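Local structure of major allergen Alt a 1 (Alternaria alternata, 3V0R) at residues Y30-I38 with F48-L57. The protein may bind plant thaumatin-like proteins of the host and inhibit their beta-glucanase activity. Residues are numbered along the deposited sequence; the frame is centred on the assembly and turned at random.
Sequences YYNSLGFNI and FTCSAQADKL. With 0FU (2,5,6-triaminopyrimidin-4-ol), chain M; SO4 (sulfate ion), chain D.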
ATOM      1  N   TYR A  30     -24.942  -5.433   0.352  1.00 43.35           N
ATOM      2  CA  TYR A  30     -23.595  -5.697   0.918  1.00 42.32           C
ATOM      3  C   TYR A  30     -22.635  -4.563   0.579  1.00 40.24           C
ATOM      4  O   TYR A  30     -22.848  -3.813  -0.418  1.00 38.48           O
ATOM      5  CB  TYR A  30     -23.033  -7.016   0.375  1.00 44.19           C
ATOM      6  CG  TYR A  30     -22.971  -7.032  -1.126  1.00 44.88           C
ATOM      7  CD1 TYR A  30     -24.009  -7.577  -1.883  1.00 47.27           C
ATOM      8  CD2 TYR A  30     -21.894  -6.469  -1.798  1.00 44.79           C
ATOM      9  CE1 TYR A  30     -23.962  -7.559  -3.283  1.00 47.76           C
ATOM     10  CE2 TYR A  30     -21.828  -6.463  -3.189  1.00 46.24           C
ATOM     11  CZ  TYR A  30     -22.862  -7.016  -3.915  1.00 47.12           C
ATOM     12  OH  TYR A  30     -22.784  -6.951  -5.270  1.00 47.55           O
ATOM     13  N   TYR A  31     -21.613  -4.400   1.436  1.00 38.96           N
ATOM     14  CA  TYR A  31     -20.505  -3.499   1.174  1.00 38.63           C
ATOM     15  C   TYR A  31     -19.488  -4.191   0.234  1.00 38.55           C
ATOM     16  O   TYR A  31     -19.274  -5.394   0.367  1.00 38.10           O
ATOM     17  CB  TYR A  31     -19.750  -3.155   2.476  1.00 38.48           C
ATOM     18  CG  TYR A  31     -20.556  -2.242   3.403  1.00 39.19           C
ATOM     19  CD1 TYR A  31     -20.682  -0.892   3.127  1.00 39.75           C
ATOM     20  CD2 TYR A  31     -21.149  -2.728   4.546  1.00 40.64           C
ATOM     21  CE1 TYR A  31     -21.421  -0.044   3.951  1.00 41.32           C
ATOM     22  CE2 TYR A  31     -21.835  -1.875   5.427  1.00 41.66           C
ATOM     23  CZ  TYR A  31     -21.980  -0.540   5.117  1.00 41.44           C
ATOM     24  OH  TYR A  31     -22.666   0.307   5.968  1.00 43.71           O
ATOM     25  N   ASN A  32     -18.849  -3.410  -0.645  1.00 37.78           N
ATOM     26  CA  ASN A  32     -17.673  -3.900  -1.338  1.00 38.87           C
ATOM     27  C   ASN A  32     -16.428  -3.174  -0.877  1.00 39.48           C
ATOM     28  O   ASN A  32     -15.323  -3.540  -1.270  1.00 38.45           O
ATOM     29  CB  ASN A  32     -17.797  -3.902  -2.878  1.00 39.97           C
ATOM     30  CG  ASN A  32     -17.817  -2.518  -3.486  1.00 40.72           C
ATOM     31  OD1 ASN A  32     -17.739  -1.496  -2.782  1.00 40.46           O
ATOM     32  ND2 ASN A  32     -17.942  -2.473  -4.816  1.00 41.01           N
ATOM     33  N   SER A  33     -16.626  -2.128  -0.074  1.00 38.71           N
ATOM     34  CA  SER A  33     -15.541  -1.319   0.439  1.00 39.54           C
ATOM     35  C   SER A  33     -15.980  -0.763   1.791  1.00 38.94           C
ATOM     36  O   SER A  33     -17.044  -0.219   1.882  1.00 37.38           O
ATOM     37  CB  SER A  33     -15.205  -0.190  -0.550  1.00 41.02           C
ATOM     38  OG  SER A  33     -14.096   0.573  -0.073  1.00 43.34           O
ATOM     39  N   LEU A  34     -15.126  -0.872   2.811  1.00 37.90           N
ATOM     40  CA  LEU A  34     -15.427  -0.384   4.138  1.00 38.81           C
ATOM     41  C   LEU A  34     -14.146   0.084   4.796  1.00 37.37           C
ATOM     42  O   LEU A  34     -13.105  -0.580   4.668  1.00 36.48           O
ATOM     43  CB  LEU A  34     -16.030  -1.563   4.943  1.00 41.60           C
ATOM     44  CG  LEU A  34     -17.036  -1.487   6.045  1.00 46.91           C
ATOM     45  CD1 LEU A  34     -18.293  -0.771   5.697  1.00 48.07           C
ATOM     46  CD2 LEU A  34     -17.435  -2.938   6.362  1.00 49.94           C
ATOM     47  N   GLY A  35     -14.207   1.191   5.513  1.00 35.95           N
ATOM     48  CA  GLY A  35     -13.065   1.681   6.228  1.00 35.65           C
ATOM     49  C   GLY A  35     -13.340   2.754   7.250  1.00 34.87           C
ATOM     50  O   GLY A  35     -14.406   3.357   7.267  1.00 33.76           O
ATOM     51  N   PHE A  36     -12.329   3.020   8.085  1.00 34.38           N
ATOM     52  CA  PHE A  36     -12.452   4.015   9.140  1.00 34.58           C
ATOM     53  C   PHE A  36     -11.085   4.299   9.713  1.00 34.44           C
ATOM     54  O   PHE A  36     -10.152   3.566   9.452  1.00 34.67           O
ATOM     55  CB  PHE A  36     -13.422   3.537  10.256  1.00 34.12           C
ATOM     56  CG  PHE A  36     -13.110   2.183  10.753  1.00 34.59           C
ATOM     57  CD1 PHE A  36     -13.703   1.056  10.164  1.00 35.83           C
ATOM     58  CD2 PHE A  36     -12.208   1.997  11.818  1.00 36.46           C
ATOM     59  CE1 PHE A  36     -13.373  -0.212  10.597  1.00 35.69           C
ATOM     60  CE2 PHE A  36     -11.881   0.705  12.250  1.00 36.68           C
ATOM     61  CZ  PHE A  36     -12.465  -0.385  11.641  1.00 36.43           C
ATOM     62  N   ASN A  37     -10.935   5.422  10.376  1.00 34.99           N
ATOM     63  CA  ASN A  37      -9.660   5.833  10.977  1.00 35.97           C
ATOM     64  C   ASN A  37      -9.690   5.472  12.446  1.00 34.72           C
ATOM     65  O   ASN A  37     -10.775   5.579  13.107  1.00 34.03           O
ATOM     66  CB  ASN A  37      -9.463   7.346  10.846  1.00 40.02           C
ATOM     67  CG  ASN A  37      -9.175   7.795   9.405  1.00 45.13           C
ATOM     68  OD1 ASN A  37      -8.750   6.972   8.539  1.00 49.87           O
ATOM     69  ND2 ASN A  37      -9.336   9.125   9.143  1.00 45.94           N
ATOM     70  N   ILE A  38      -8.563   5.042  12.971  1.00 34.40           N
ATOM     71  CA  ILE A  38      -8.417   4.708  14.407  1.00 34.60           C
ATOM     72  C   ILE A  38      -7.280   5.529  14.988  1.00 35.42           C
ATOM     73  O   ILE A  38      -6.159   5.547  14.404  1.00 36.99           O
ATOM     74  CB  ILE A  38      -8.050   3.262  14.583  1.00 36.24           C
ATOM     75  CG1 ILE A  38      -9.119   2.346  13.978  1.00 36.77           C
ATOM     76  CG2 ILE A  38      -7.769   2.935  16.070  1.00 36.34           C
ATOM     77  CD1 ILE A  38      -8.817   0.881  14.237  1.00 39.24           C
ATOM     78  N   PHE A  48      -4.186   5.352  12.248  1.00 44.06           N
ATOM     79  CA  PHE A  48      -4.114   4.637  11.022  1.00 45.98           C
ATOM     80  C   PHE A  48      -5.483   4.291  10.471  1.00 46.28           C
ATOM     81  O   PHE A  48      -6.508   4.490  11.144  1.00 42.46           O
ATOM     82  CB  PHE A  48      -3.333   3.371  11.227  1.00 48.40           C
ATOM     83  CG  PHE A  48      -3.974   2.387  12.100  1.00 47.84           C
ATOM     84  CD1 PHE A  48      -4.558   1.230  11.548  1.00 50.84           C
ATOM     85  CD2 PHE A  48      -4.023   2.558  13.428  1.00 47.10           C
ATOM     86  CE1 PHE A  48      -5.158   0.296  12.348  1.00 47.05           C
ATOM     87  CE2 PHE A  48      -4.637   1.643  14.255  1.00 46.89           C
ATOM     88  CZ  PHE A  48      -5.177   0.488  13.719  1.00 49.33           C
ATOM     89  N   THR A  49      -5.483   3.844   9.218  1.00 46.22           N
ATOM     90  CA  THR A  49      -6.712   3.414   8.543  1.00 47.14           C
ATOM     91  C   THR A  49      -6.895   1.929   8.628  1.00 45.81           C
ATOM     92  O   THR A  49      -5.948   1.113   8.469  1.00 49.00           O
ATOM     93  CB  THR A  49      -6.747   3.883   7.094  1.00 51.87           C
ATOM     94  OG1 THR A  49      -6.605   5.297   7.084  1.00 53.60           O
ATOM     95  CG2 THR A  49      -8.170   3.592   6.492  1.00 51.88           C
ATOM     96  N   CYS A  50      -8.099   1.535   8.975  1.00 41.16           N
ATOM     97  CA  CYS A  50      -8.464   0.182   8.949  1.00 40.56           C
ATOM     98  C   CYS A  50      -9.491   0.017   7.810  1.00 40.47           C
ATOM     99  O   CYS A  50     -10.503   0.703   7.811  1.00 38.58           O
ATOM    100  CB  CYS A  50      -9.034  -0.136  10.345  1.00 41.51           C
ATOM    101  SG  CYS A  50      -9.545  -1.825  10.525  1.00 44.18           S
ATOM    102  N   SER A  51      -9.212  -0.854   6.830  1.00 40.13           N
ATOM    103  CA  SER A  51     -10.145  -1.010   5.718  1.00 39.58           C
ATOM    104  C   SER A  51     -10.080  -2.354   5.090  1.00 40.51           C
ATOM    105  O   SER A  51      -9.096  -3.094   5.234  1.00 41.38           O
ATOM    106  CB  SER A  51      -9.817   0.034   4.661  1.00 40.02           C
ATOM    107  OG  SER A  51      -8.561  -0.265   4.074  1.00 41.36           O
ATOM    108  N   ALA A  52     -11.084  -2.657   4.305  1.00 39.42           N
ATOM    109  CA  ALA A  52     -11.098  -3.863   3.513  1.00 41.50           C
ATOM    110  C   ALA A  52     -11.941  -3.654   2.240  1.00 42.23           C
ATOM    111  O   ALA A  52     -12.920  -2.867   2.232  1.00 39.33           O
ATOM    112  CB  ALA A  52     -11.709  -5.034   4.325  1.00 41.08           C
ATOM    113  N   GLN A  53     -11.608  -4.411   1.214  1.00 43.87           N
ATOM    114  CA  GLN A  53     -12.344  -4.465  -0.037  1.00 46.89           C
ATOM    115  C   GLN A  53     -12.486  -5.887  -0.529  1.00 46.21           C
ATOM    116  O   GLN A  53     -11.606  -6.685  -0.370  1.00 46.03           O
ATOM    117  CB  GLN A  53     -11.650  -3.702  -1.152  1.00 53.10           C
ATOM    118  CG  GLN A  53     -11.588  -2.211  -0.897  1.00 58.16           C
ATOM    119  CD  GLN A  53     -10.397  -1.881  -0.033  1.00 67.10           C
ATOM    120  OE1 GLN A  53      -9.498  -2.767   0.178  1.00 77.41           O
ATOM    121  NE2 GLN A  53     -10.362  -0.608   0.488  1.00 73.52           N
ATOM    122  N   ALA A  54     -13.588  -6.171  -1.154  1.00 45.98           N
ATOM    123  CA  ALA A  54     -13.749  -7.449  -1.840  1.00 48.76           C
ATOM    124  C   ALA A  54     -14.937  -7.292  -2.735  1.00 48.06           C
ATOM    125  O   ALA A  54     -15.694  -6.331  -2.583  1.00 46.51           O
ATOM    126  CB  ALA A  54     -13.989  -8.542  -0.833  1.00 48.53           C
ATOM    127  N   ASP A  55     -15.138  -8.225  -3.661  1.00 50.02           N
ATOM    128  CA  ASP A  55     -16.344  -8.179  -4.498  1.00 50.60           C
ATOM    129  C   ASP A  55     -17.556  -8.159  -3.586  1.00 49.27           C
ATOM    130  O   ASP A  55     -18.523  -7.433  -3.842  1.00 45.47           O
ATOM    131  CB  ASP A  55     -16.456  -9.401  -5.417  1.00 56.00           C
ATOM    132  CG  ASP A  55     -15.449  -9.368  -6.573  1.00 62.59           C
ATOM    133  OD1 ASP A  55     -14.708  -8.355  -6.724  1.00 66.78           O
ATOM    134  OD2 ASP A  55     -15.402 -10.361  -7.333  1.00 66.16           O
ATOM    135  N   LYS A  56     -17.495  -8.939  -2.492  1.00 47.74           N
ATOM    136  CA  LYS A  56     -18.593  -8.855  -1.520  1.00 47.80           C
ATOM    137  C   LYS A  56     -18.051  -9.050  -0.119  1.00 45.76           C
ATOM    138  O   LYS A  56     -17.657 -10.126   0.241  1.00 44.78           O
ATOM    139  CB  LYS A  56     -19.653  -9.889  -1.843  1.00 52.24           C
ATOM    140  CG  LYS A  56     -20.796  -9.983  -0.847  1.00 56.20           C
ATOM    141  CD  LYS A  56     -21.937 -10.792  -1.475  1.00 61.13           C
ATOM    142  CE  LYS A  56     -22.648 -11.679  -0.463  1.00 65.97           C
ATOM    143  NZ  LYS A  56     -23.527 -10.911   0.472  1.00 68.37           N
ATOM    144  N   LEU A  57     -18.021  -7.991   0.674  1.00 41.28           N
ATOM    145  CA  LEU A  57     -17.555  -8.147   2.065  1.00 39.61           C
ATOM    146  C   LEU A  57     -18.626  -8.876   2.895  1.00 40.70           C
ATOM    147  O   LEU A  57     -19.811  -8.695   2.655  1.00 39.55           O
ATOM    148  CB  LEU A  57     -17.244  -6.782   2.680  1.00 37.56           C
ATOM    149  CG  LEU A  57     -16.067  -6.026   2.079  1.00 37.73           C
ATOM    150  CD1 LEU A  57     -15.943  -4.590   2.610  1.00 36.88           C
ATOM    151  CD2 LEU A  57     -14.756  -6.785   2.431  1.00 38.55           C
TER
HETATM  152  C4  0FU M 212      -9.469   3.378   2.961  0.50 55.67           C
HETATM  153  N3  0FU M 212     -10.543   2.738   2.484  0.50 57.73           N
HETATM  154  C2  0FU M 212     -11.769   3.018   2.976  0.50 56.32           C
HETATM  155  NAA 0FU M 212     -12.804   2.336   2.445  0.50 57.12           N
HETATM  156  N1  0FU M 212     -11.958   3.958   3.950  0.50 55.52           N
HETATM  157  C6  0FU M 212     -10.906   4.616   4.457  0.50 54.13           C
HETATM  158  NAB 0FU M 212     -11.055   5.524   5.431  0.50 55.26           N
HETATM  159  C5  0FU M 212      -9.634   4.325   3.945  0.50 53.70           C
HETATM  160  NAC 0FU M 212      -8.521   4.914   4.381  0.50 51.89           N
HETATM  161  O4  0FU M 212      -8.206   3.166   2.511  0.50 55.30           O
HETATM  162  S   SO4 D 203     -14.364 -11.664  -3.203  0.70 70.09           S
HETATM  163  O1  SO4 D 203     -13.584 -12.266  -2.074  0.70 64.19           O
HETATM  164  O2  SO4 D 203     -15.700 -11.237  -2.678  0.70 54.62           O
HETATM  165  O3  SO4 D 203     -13.423 -10.619  -3.793  0.70 60.33           O
HETATM  166  O4  SO4 D 203     -14.650 -12.686  -4.250  0.70 69.52           O
HETATM  167  O   HOH W   1     -21.302  -6.358   3.524  1.00 37.77           O
HETATM  168  O   HOH W   2     -18.451  -5.484  -5.808  1.00 44.97           O
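With CG held between its backbone N and carbonyl carbon (chi1 51°), Phe-36 swings its ring over the neighbouring strand, while Cys-50 extends SG anti to its own N (chi1 -179°) to meet it. Phe-36 CZ comes within 3.4 Å of Cys-50 SG in an oblique sulfur-aromatic contact, and Cys-50 O lies over one face of the ring. Cys-50 is disulfide-bonded to Cys-65, and Phe-73 packs edge-to-face on Phe-36. Farther along this buried face, Ile-38 and Phe-48 run side by side, with Ile-38 CD1 3.7 Å from Phe-48 CZ.

These residues belong to an antiparallel beta hairpin of the barrel, strands 33-40 and 47-53, whose hydrogen-bonded pairs are Leu-34 with Ala-52, Phe-36 with Cys-50 and Ile-38 with Phe-48. The other face carries the triaminopyrimidinol. Gly-35, having no side chain, lets ligand N1 lie 3.4 Å from its CA, and Ser-51 CB approaches N3 at 3.5 Å. Beside it, Thr-49 OG1 donates to Asn-37 OD1 over 3.1 Å, tilted 25° from the amide carbonyl plane.

Toward Tyr-30 and Leu-57, Leu-57 N hydrogen-bonds to Tyr-31 O at 2.9 Å, and a water bridges Tyr-31 N and Leu-57 O. The Lys-56 and Tyr-30 side chains cross at about a right angle, with Lys-56 CG over one face of the Tyr-30 ring, 4.0 Å from its centroid in a CH-pi contact. The backbone N atoms of Asp-55 and Lys-56 grip a sulfate, probably from the crystallisation liquor.

The hairpin thus has two chemically distinct faces: an apolar, disulfide-tied one turned to the core, and a hydroxyl- and amide-bearing one, where the flat triaminopyrimidinol is bound in this crystal, consistent with a surface that can accept a polar heterocycle.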